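Local coordinates for protein ubiquitin (Sulfolobus solfataricus, PDB 4WWM) that probably serves as a ubiquitin-like modifier of the Urm1 family, joined to target proteins by isopeptide bonds and linked to tRNA processing and the proteasome pathway, at residues Asn56-Trp60 / Arg61-Asn65; Gly8-Ile11 / Ser12-Phe16; Leu39-Asn42 / Glu43-Leu47. All coordinates share one frame; numbering follows the deposited sequence.

Contact 1 of 3, residues Asn56-Trp60 / Arg61-Asn65; sequences NGKDW and RLYRN
A chi1 of -172° carries the Asp59 carboxylate beside its own carbonyl carbon and forward along the chain toward Arg61, whose side chain bends at chi3 (-72°) to present its guanidinium side-on. The result is a two-pronged salt bridge: Arg61 NE reaches Asp59 OD1 at 2.9 Å on its syn lone pair, and Arg61 NH2 reaches Asp59 OD2 at 2.8 Å by an almost straight bond. The two flat groups are nearly coplanar. Asp59 OD1 also accepts a bond from Arg61 N, 3.0 Å away above the carboxylate plane; this Asx turn probably restrains the carboxylate from turning. Aspartate suits the place because its short arm can meet a backbone N-H and a side chain two residues on.

Arg61 uses its aliphatic part as well: CG sits over the six-membered ring of Trp60, 3.6 Å from the centroid, as a CH-pi contact. This turn follows edge strand 58-59 of the ubiquitin-like sheet, and the Trp60 side chain also packs on Ile53 and Ile55 of strand 51-55.

The chain curls as Leu62 N bonds to Asp59 O and Tyr63 N to Trp60 O. Tyr63 lays its ring edge along this backbone, with CD1 3.7 Å from Asp59 O; Lys58 brings CB to the same edge and CD near the hydroxyl. Tyr63 OH lies 2.6 Å from a water that Asn56 ND2 contacts weakly; that amide's stronger partner is Asp72.

Contact 2 of 3, residues Gly8-Ile11 / Ser12-Phe16; sequences GPLI and SQFNF
The Phe14 ring turns an edge toward Leu10: the carbonyl O of Leu10 lies in the ring plane, 3.3 Å from Phe14 CD2, and at the same edge CE2 approaches Leu10 CD2 at 4.2 Å. The ring also packs on Leu6, Leu39 and Ile40. Leu10 and Phe14 lie side by side and point the same way, being one turn apart on the short helix 10-14, which follows strand 3-6 in this ubiquitin-like fold. With an alanine here instead of Phe14, a gap would probably open beside Leu10, and Leu39 and Ile40 would lose their aromatic neighbour.

Pro9 fits the start of the turn, since it has no N-H to offer and its ring already holds phi at a helical value. Pro9 O takes two donors, Gln13 N in the carbonyl plane at 3.0 Å and Ser12 OG at 3.1 Å. The serine hydroxyl is placed for this by chi1 70°, which sets OG between its own N and carbonyl carbon and folds it back on the turn. Gln13, extended beyond CG, runs past the same carbonyl and brings OE1 to 3.6 Å from Leu10 CD2. Phe14 N closes the next helical bond on Leu10 O, whereas that of Asn15 N to Ile11 O is weak. Asn15, the first residue to leave helical angles, takes a positive phi, which asparagine tolerates well. Phe16 O then lies 3.5 Å from Ile11 CA in a CA-H...O contact.

Contact 3 of 3, residues Leu39-Asn42 / Glu43-Leu47; sequences LILN and ESNQL
Glu43 and Ser44 form the corner of a type I beta turn that starts at Asn42 and carries a G1 bulge at Asn45, a tight reversal in the loop between helix 26-33 and strand 51-55 of the ubiquitin-like fold. The exposed corner suits a charged residue such as Glu43. Ser44 brings OG beside Asn42 CB, 4.0 Å away. Asn45 closes the turn: its backbone N bonds to Asn42 O at 2.9 Å, approaching from well above the carbonyl plane. The bulge needs a positive phi here, which asparagine adopts more readily than most residues, and Asn45 O lies 3.5 Å from Leu41 CD2.

At Gln46 the backbone does the work while the extended amide side chain runs away from the turn. Gln46 O receives Asn42 N at 2.9 Å, nearly along the C=O axis, and Leu41 CA approaches the same oxygen in a CA-H...O contact. Asn42 ND2 adds a weak bond to it; chi1 of -70° places the asparagine amide beside its own backbone N, so both nitrogens can face one acceptor.

Leu41 is buried against Leu30 and Val31 of helix 26-33, while Leu47, partly exposed, packs on Ile53. In one of its two conformers Leu47 brings CD2 to 3.9 Å from Leu41 CD2. Leu47 completes the reversal by a single backbone bridge to Leu41, with Leu41 CA and Leu47 CA 4.7 Å apart.

In the fold
Along the chain contact 2 comes first, then contact 3, then contact 1, each a local turn or short helix in the connections around one mixed beta sheet. Contacts 1 and 2 lie on opposite sides of the chain's centre, their centres about 22 Å apart and without touching. Contact 3 bridges them: its centre is about 16 Å from that of contact 2 and 18 Å from that of contact 1. Phe14 packs against Leu39 and Ile40, and Leu10 against Ile40, while Leu47 meets the Trp60 indole. Apolar residues of all three thus join helices, loops and sheet into the compact body expected of a ubiquitin-like modifier.

Contact 1 of 3, residues Asn56-Trp60 / Arg61-Asn65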
loop_
_atom_site.group_PDB
_atom_site.type_symbol
_atom_site.label_atom_id
_atom_site.label_comp_id
_atom_site.label_asym_id
_atom_site.label_seq_id
_atom_site.Cartn_x
_atom_site.Cartn_y
_atom_site.Cartn_z
ATOM N N ASN A 56 -10.600 -0.625 -0.352
ATOM C CA ASN A 56 -11.978 -0.516 0.115
ATOM C C ASN A 56 -12.442 -1.803 0.791
ATOM O O ASN A 56 -13.570 -2.249 0.592
ATOM C CB ASN A 56 -12.909 -0.160 -1.044
ATOM C CG ASN A 56 -12.556 1.171 -1.686
ATOM O OD1 ASN A 56 -12.116 2.100 -1.010
ATOM N ND2 ASN A 56 -12.743 1.267 -2.996
ATOM N N GLY A 57 -11.551 -2.403 1.574
ATOM C CA GLY A 57 -11.895 -3.548 2.399
ATOM C C GLY A 57 -11.735 -4.899 1.725
ATOM O O GLY A 57 -11.951 -5.933 2.362
ATOM N N LYS A 58 -11.356 -4.896 0.448
ATOM C CA LYS A 58 -11.228 -6.129 -0.330
ATOM C C LYS A 58 -9.793 -6.355 -0.798
ATOM O O LYS A 58 -9.070 -5.402 -1.086
ATOM C CB LYS A 58 -12.164 -6.094 -1.542
ATOM C CG LYS A 58 -13.638 -5.950 -1.192
ATOM C CD LYS A 58 -14.484 -5.811 -2.448
ATOM C CE LYS A 58 -15.956 -5.624 -2.120
ATOM N NZ LYS A 58 -16.791 -5.558 -3.353
ATOM N N ASP A 59 -9.392 -7.621 -0.883
ATOM C CA ASP A 59 -8.043 -7.984 -1.312
ATOM C C ASP A 59 -7.685 -7.376 -2.671
ATOM O O ASP A 59 -8.453 -7.469 -3.631
ATOM C CB ASP A 59 -7.899 -9.505 -1.374
ATOM C CG ASP A 59 -6.467 -9.942 -1.614
ATOM O OD1 ASP A 59 -6.071 -10.053 -2.791
ATOM O OD2 ASP A 59 -5.738 -10.171 -0.627
ATOM N N TRP A 60 -6.499 -6.779 -2.741
ATOM C CA TRP A 60 -6.066 -6.025 -3.914
ATOM C C TRP A 60 -6.045 -6.842 -5.204
ATOM O O TRP A 60 -6.223 -6.295 -6.292
ATOM C CB TRP A 60 -4.675 -5.438 -3.668
ATOM C CG TRP A 60 -3.595 -6.467 -3.480
ATOM C CD1 TRP A 60 -3.383 -7.244 -2.377
ATOM C CD2 TRP A 60 -2.567 -6.813 -4.415
ATOM N NE1 TRP A 60 -2.292 -8.056 -2.569
ATOM C CE2 TRP A 60 -1.772 -7.810 -3.812
ATOM C CE3 TRP A 60 -2.244 -6.382 -5.704
ATOM C CZ2 TRP A 60 -0.681 -8.383 -4.456
ATOM C CZ3 TRP A 60 -1.159 -6.950 -6.340
ATOM C CH2 TRP A 60 -0.389 -7.940 -5.716
ATOM N N ARG A 61 -5.828 -8.146 -5.089
ATOM C CA ARG A 61 -5.676 -8.982 -6.273
ATOM C C ARG A 61 -6.997 -9.159 -7.023
ATOM O O ARG A 61 -7.003 -9.530 -8.197
ATOM C CB ARG A 61 -5.091 -10.340 -5.884
ATOM C CG ARG A 61 -3.606 -10.267 -5.569
ATOM C CD ARG A 61 -3.120 -11.443 -4.733
ATOM N NE ARG A 61 -3.595 -11.368 -3.353
ATOM C CZ ARG A 61 -3.125 -12.110 -2.356
ATOM N NH1 ARG A 61 -2.157 -12.991 -2.570
ATOM N NH2 ARG A 61 -3.624 -11.971 -1.135
ATOM N N LEU A 62 -8.111 -8.877 -6.355
ATOM C CA LEU A 62 -9.420 -8.936 -7.003
ATOM C C LEU A 62 -9.589 -7.826 -8.038
ATOM O O LEU A 62 -10.399 -7.942 -8.955
ATOM C CB LEU A 62 -10.539 -8.830 -5.965
ATOM C CG LEU A 62 -10.761 -10.025 -5.040
ATOM C CD1 LEU A 62 -11.633 -9.604 -3.868
ATOM C CD2 LEU A 62 -11.398 -11.187 -5.791
ATOM N N TYR A 63 -8.817 -6.754 -7.889
ATOM C CA TYR A 63 -9.027 -5.548 -8.683
ATOM C C TYR A 63 -8.294 -5.571 -10.022
ATOM O O TYR A 63 -8.587 -4.761 -10.902
ATOM C CB TYR A 63 -8.607 -4.325 -7.873
ATOM C CG TYR A 63 -9.613 -3.946 -6.811
ATOM C CD1 TYR A 63 -9.643 -4.598 -5.584
ATOM C CD2 TYR A 63 -10.541 -2.939 -7.038
ATOM C CE1 TYR A 63 -10.571 -4.252 -4.614
ATOM C CE2 TYR A 63 -11.467 -2.588 -6.076
ATOM C CZ TYR A 63 -11.478 -3.245 -4.868
ATOM O OH TYR A 63 -12.403 -2.887 -3.917
ATOM N N ARG A 64 -7.348 -6.494 -10.173
ATOM C CA ARG A 64 -6.682 -6.716 -11.454
ATOM C C ARG A 64 -5.992 -5.465 -11.986
ATOM O O ARG A 64 -6.017 -5.205 -13.190
ATOM C CB ARG A 64 -7.689 -7.212 -12.494
ATOM C CG ARG A 64 -8.613 -8.316 -12.002
ATOM C CD ARG A 64 -9.533 -8.793 -13.109
ATOM N NE ARG A 64 -8.784 -9.366 -14.222
ATOM C CZ ARG A 64 -9.287 -9.590 -15.432
ATOM N NH1 ARG A 64 -10.549 -9.282 -15.701
ATOM N NH2 ARG A 64 -8.522 -10.116 -16.379
ATOM N N ASN A 65 -5.389 -4.691 -11.090
ATOM C CA ASN A 65 -4.670 -3.478 -11.473
ATOM C C ASN A 65 -5.531 -2.520 -12.294
ATOM O O ASN A 65 -5.066 -1.920 -13.263
ATOM C CB ASN A 65 -3.406 -3.833 -12.262
ATOM C CG ASN A 65 -2.482 -2.640 -12.449
ATOM O OD1 ASN A 65 -2.448 -1.732 -11.615
ATOM N ND2 ASN A 65 -1.750 -2.621 -13.556
HETATM O O HOH W 1 -14.336 -1.214 -4.554
HETATM O O HOH W 2 -5.023 -4.693 -8.284
#

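Contact 2 of 3, residues Gly8-Ile11 / Ser12-Phe16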
loop_
_atom_site.group_PDB
_atom_site.type_symbol
_atom_site.label_atom_id
_atom_site.label_comp_id
_atom_site.label_asym_id
_atom_site.label_seq_id
_atom_site.Cartn_x
_atom_site.Cartn_y
_atom_site.Cartn_z
ATOM N N GLY A 8 -0.516 -1.967 12.075
ATOM C CA GLY A 8 0.485 -2.720 12.803
ATOM C C GLY A 8 1.830 -2.019 12.872
ATOM O O GLY A 8 1.889 -0.790 12.933
ATOM N N PRO A 9 2.924 -2.802 12.872
ATOM C CA PRO A 9 4.278 -2.246 12.978
ATOM C C PRO A 9 4.648 -1.274 11.860
ATOM O O PRO A 9 5.565 -0.474 12.047
ATOM C CB PRO A 9 5.170 -3.491 12.914
ATOM C CG PRO A 9 4.318 -4.587 13.424
ATOM C CD PRO A 9 2.932 -4.273 12.951
ATOM N N LEU A 10 3.960 -1.345 10.724
ATOM C CA LEU A 10 4.276 -0.470 9.597
ATOM C C LEU A 10 4.121 0.996 9.988
ATOM O O LEU A 10 4.822 1.862 9.466
ATOM C CB LEU A 10 3.383 -0.781 8.393
ATOM C CG LEU A 10 3.579 -2.125 7.687
ATOM C CD1 LEU A 10 2.652 -2.216 6.481
ATOM C CD2 LEU A 10 5.027 -2.338 7.264
ATOM N N ILE A 11 3.205 1.265 10.911
ATOM C CA ILE A 11 2.958 2.626 11.368
ATOM C C ILE A 11 4.229 3.235 11.961
ATOM O O ILE A 11 4.635 4.329 11.575
ATOM C CB ILE A 11 1.820 2.663 12.408
ATOM C CG1 ILE A 11 0.510 2.216 11.757
ATOM C CG2 ILE A 11 1.663 4.065 13.001
ATOM C CD1 ILE A 11 -0.596 1.907 12.749
ATOM N N SER A 12 4.862 2.524 12.888
ATOM C CA SER A 12 6.077 3.033 13.512
ATOM C C SER A 12 7.258 2.967 12.548
ATOM O O SER A 12 8.134 3.822 12.582
ATOM C CB SER A 12 6.398 2.257 14.791
ATOM O OG SER A 12 6.809 0.937 14.497
ATOM N N GLN A 13 7.272 1.959 11.680
ATOM C CA GLN A 13 8.375 1.778 10.741
ATOM C C GLN A 13 8.416 2.877 9.677
ATOM O O GLN A 13 9.494 3.304 9.263
ATOM C CB GLN A 13 8.279 0.401 10.079
ATOM C CG GLN A 13 8.593 -0.741 11.035
ATOM C CD GLN A 13 8.448 -2.104 10.391
ATOM O OE1 GLN A 13 8.002 -2.222 9.249
ATOM N NE2 GLN A 13 8.826 -3.146 11.123
ATOM N N PHE A 14 7.244 3.328 9.238
ATOM C CA PHE A 14 7.150 4.425 8.274
ATOM C C PHE A 14 7.083 5.789 8.961
ATOM O O PHE A 14 7.390 6.808 8.346
ATOM C CB PHE A 14 5.922 4.251 7.381
ATOM C CG PHE A 14 6.146 3.338 6.213
ATOM C CD1 PHE A 14 6.662 3.829 5.027
ATOM C CD2 PHE A 14 5.837 1.993 6.299
ATOM C CE1 PHE A 14 6.867 2.992 3.947
ATOM C CE2 PHE A 14 6.039 1.153 5.224
ATOM C CZ PHE A 14 6.556 1.653 4.046
ATOM N N ASN A 15 6.661 5.790 10.223
ATOM C CA ASN A 15 6.526 7.004 11.035
ATOM C C ASN A 15 5.331 7.872 10.633
ATOM O O ASN A 15 5.337 9.086 10.842
ATOM C CB ASN A 15 7.806 7.843 10.975
ATOM C CG ASN A 15 7.957 8.773 12.170
ATOM O OD1 ASN A 15 7.552 8.446 13.286
ATOM N ND2 ASN A 15 8.540 9.941 11.935
ATOM N N PHE A 16 4.309 7.245 10.059
ATOM C CA PHE A 16 3.014 7.892 9.872
ATOM C C PHE A 16 1.941 6.813 9.811
ATOM O O PHE A 16 2.260 5.628 9.708
ATOM C CB PHE A 16 2.996 8.771 8.613
ATOM C CG PHE A 16 3.106 8.008 7.321
ATOM C CD1 PHE A 16 1.982 7.483 6.709
ATOM C CD2 PHE A 16 4.333 7.839 6.704
ATOM C CE1 PHE A 16 2.079 6.792 5.519
ATOM C CE2 PHE A 16 4.436 7.148 5.510
ATOM C CZ PHE A 16 3.307 6.624 4.919
HETATM O O HOH W 3 3.490 0.731 14.876
#

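Contact 3 of 3, residues Leu39-Asn42 / Glu43-Leu47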
loop_
_atom_site.group_PDB
_atom_site.type_symbol
_atom_site.label_atom_id
_atom_site.label_comp_id
_atom_site.label_asym_id
_atom_site.label_seq_id
_atom_site.Cartn_x
_atom_site.Cartn_y
_atom_site.Cartn_z
ATOM N N LEU A 39 10.618 -0.943 2.573
ATOM C CA LEU A 39 10.074 -1.688 3.698
ATOM C C LEU A 39 9.033 -2.718 3.255
ATOM O O LEU A 39 8.966 -3.807 3.820
ATOM C CB LEU A 39 9.459 -0.724 4.719
ATOM C CG LEU A 39 10.458 0.110 5.529
ATOM C CD1 LEU A 39 9.742 1.226 6.274
ATOM C CD2 LEU A 39 11.230 -0.765 6.503
ATOM N N ILE A 40 8.231 -2.379 2.247
ATOM C CA ILE A 40 7.146 -3.257 1.811
ATOM C C ILE A 40 7.356 -3.812 0.401
ATOM O O ILE A 40 6.677 -4.756 0.002
ATOM C CB ILE A 40 5.785 -2.530 1.873
ATOM C CG1 ILE A 40 5.785 -1.295 0.970
ATOM C CG2 ILE A 40 5.476 -2.141 3.314
ATOM C CD1 ILE A 40 4.442 -0.596 0.895
ATOM N N LEU A 41 8.298 -3.236 -0.343
ATOM C CA LEU A 41 8.637 -3.736 -1.675
ATOM C C LEU A 41 10.067 -4.267 -1.732
ATOM O O LEU A 41 10.995 -3.649 -1.209
ATOM C CB LEU A 41 8.468 -2.638 -2.729
ATOM C CG LEU A 41 7.081 -2.019 -2.913
ATOM C CD1 LEU A 41 7.127 -1.027 -4.062
ATOM C CD2 LEU A 41 6.016 -3.078 -3.155
ATOM N N ASN A 42 10.234 -5.419 -2.379
ATOM C CA ASN A 42 11.560 -5.918 -2.723
ATOM C C ASN A 42 12.182 -4.992 -3.760
ATOM O O ASN A 42 11.528 -4.066 -4.239
ATOM C CB ASN A 42 11.488 -7.351 -3.264
ATOM C CG ASN A 42 11.131 -8.369 -2.195
ATOM O OD1 ASN A 42 11.882 -8.574 -1.240
ATOM N ND2 ASN A 42 9.994 -9.037 -2.369
ATOM N N GLU A 43 13.438 -5.239 -4.116
ATOM C CA GLU A 43 14.115 -4.426 -5.119
ATOM C C GLU A 43 13.420 -4.555 -6.473
ATOM O O GLU A 43 13.505 -3.659 -7.313
ATOM C CB GLU A 43 15.585 -4.830 -5.237
ATOM C CG GLU A 43 16.379 -4.003 -6.239
ATOM C CD GLU A 43 16.301 -2.514 -5.957
ATOM O OE1 GLU A 43 16.372 -2.127 -4.771
ATOM O OE2 GLU A 43 16.163 -1.730 -6.921
ATOM N N SER A 44 12.728 -5.672 -6.675
ATOM C CA SER A 44 11.997 -5.913 -7.914
ATOM C C SER A 44 10.590 -5.314 -7.863
ATOM O O SER A 44 9.748 -5.630 -8.705
ATOM C CB SER A 44 11.911 -7.415 -8.190
ATOM O OG SER A 44 11.163 -8.077 -7.185
ATOM N N ASN A 45 10.343 -4.467 -6.864
ATOM C CA ASN A 45 9.041 -3.828 -6.652
ATOM C C ASN A 45 7.906 -4.822 -6.381
ATOM O O ASN A 45 6.740 -4.434 -6.315
ATOM C CB ASN A 45 8.668 -2.944 -7.850
ATOM C CG ASN A 45 9.538 -1.703 -7.956
ATOM O OD1 ASN A 45 10.228 -1.327 -7.007
ATOM N ND2 ASN A 45 9.498 -1.052 -9.114
ATOM N N GLN A 46 8.244 -6.097 -6.225
ATOM C CA GLN A 46 7.268 -7.095 -5.809
ATOM C C GLN A 46 7.010 -6.939 -4.313
ATOM O O GLN A 46 7.921 -6.627 -3.546
ATOM C CB GLN A 46 7.766 -8.509 -6.131
ATOM C CG GLN A 46 6.873 -9.639 -5.619
ATOM C CD GLN A 46 7.505 -11.009 -5.803
ATOM O OE1 GLN A 46 8.549 -11.144 -6.442
ATOM N NE2 GLN A 46 6.872 -12.033 -5.239
ATOM N N LEU A 47 5.762 -7.143 -3.907
ATOM C CA LEU A 47 5.389 -7.057 -2.500
ATOM C C LEU A 47 6.117 -8.101 -1.671
ATOM O O LEU A 47 6.274 -9.243 -2.096
ATOM C CB LEU A 47 3.881 -7.243 -2.328
ATOM C CG LEU A 47 2.994 -6.003 -2.372
ATOM C CD1 LEU A 47 1.543 -6.439 -2.388
ATOM C CD2 LEU A 47 3.267 -5.094 -1.185
#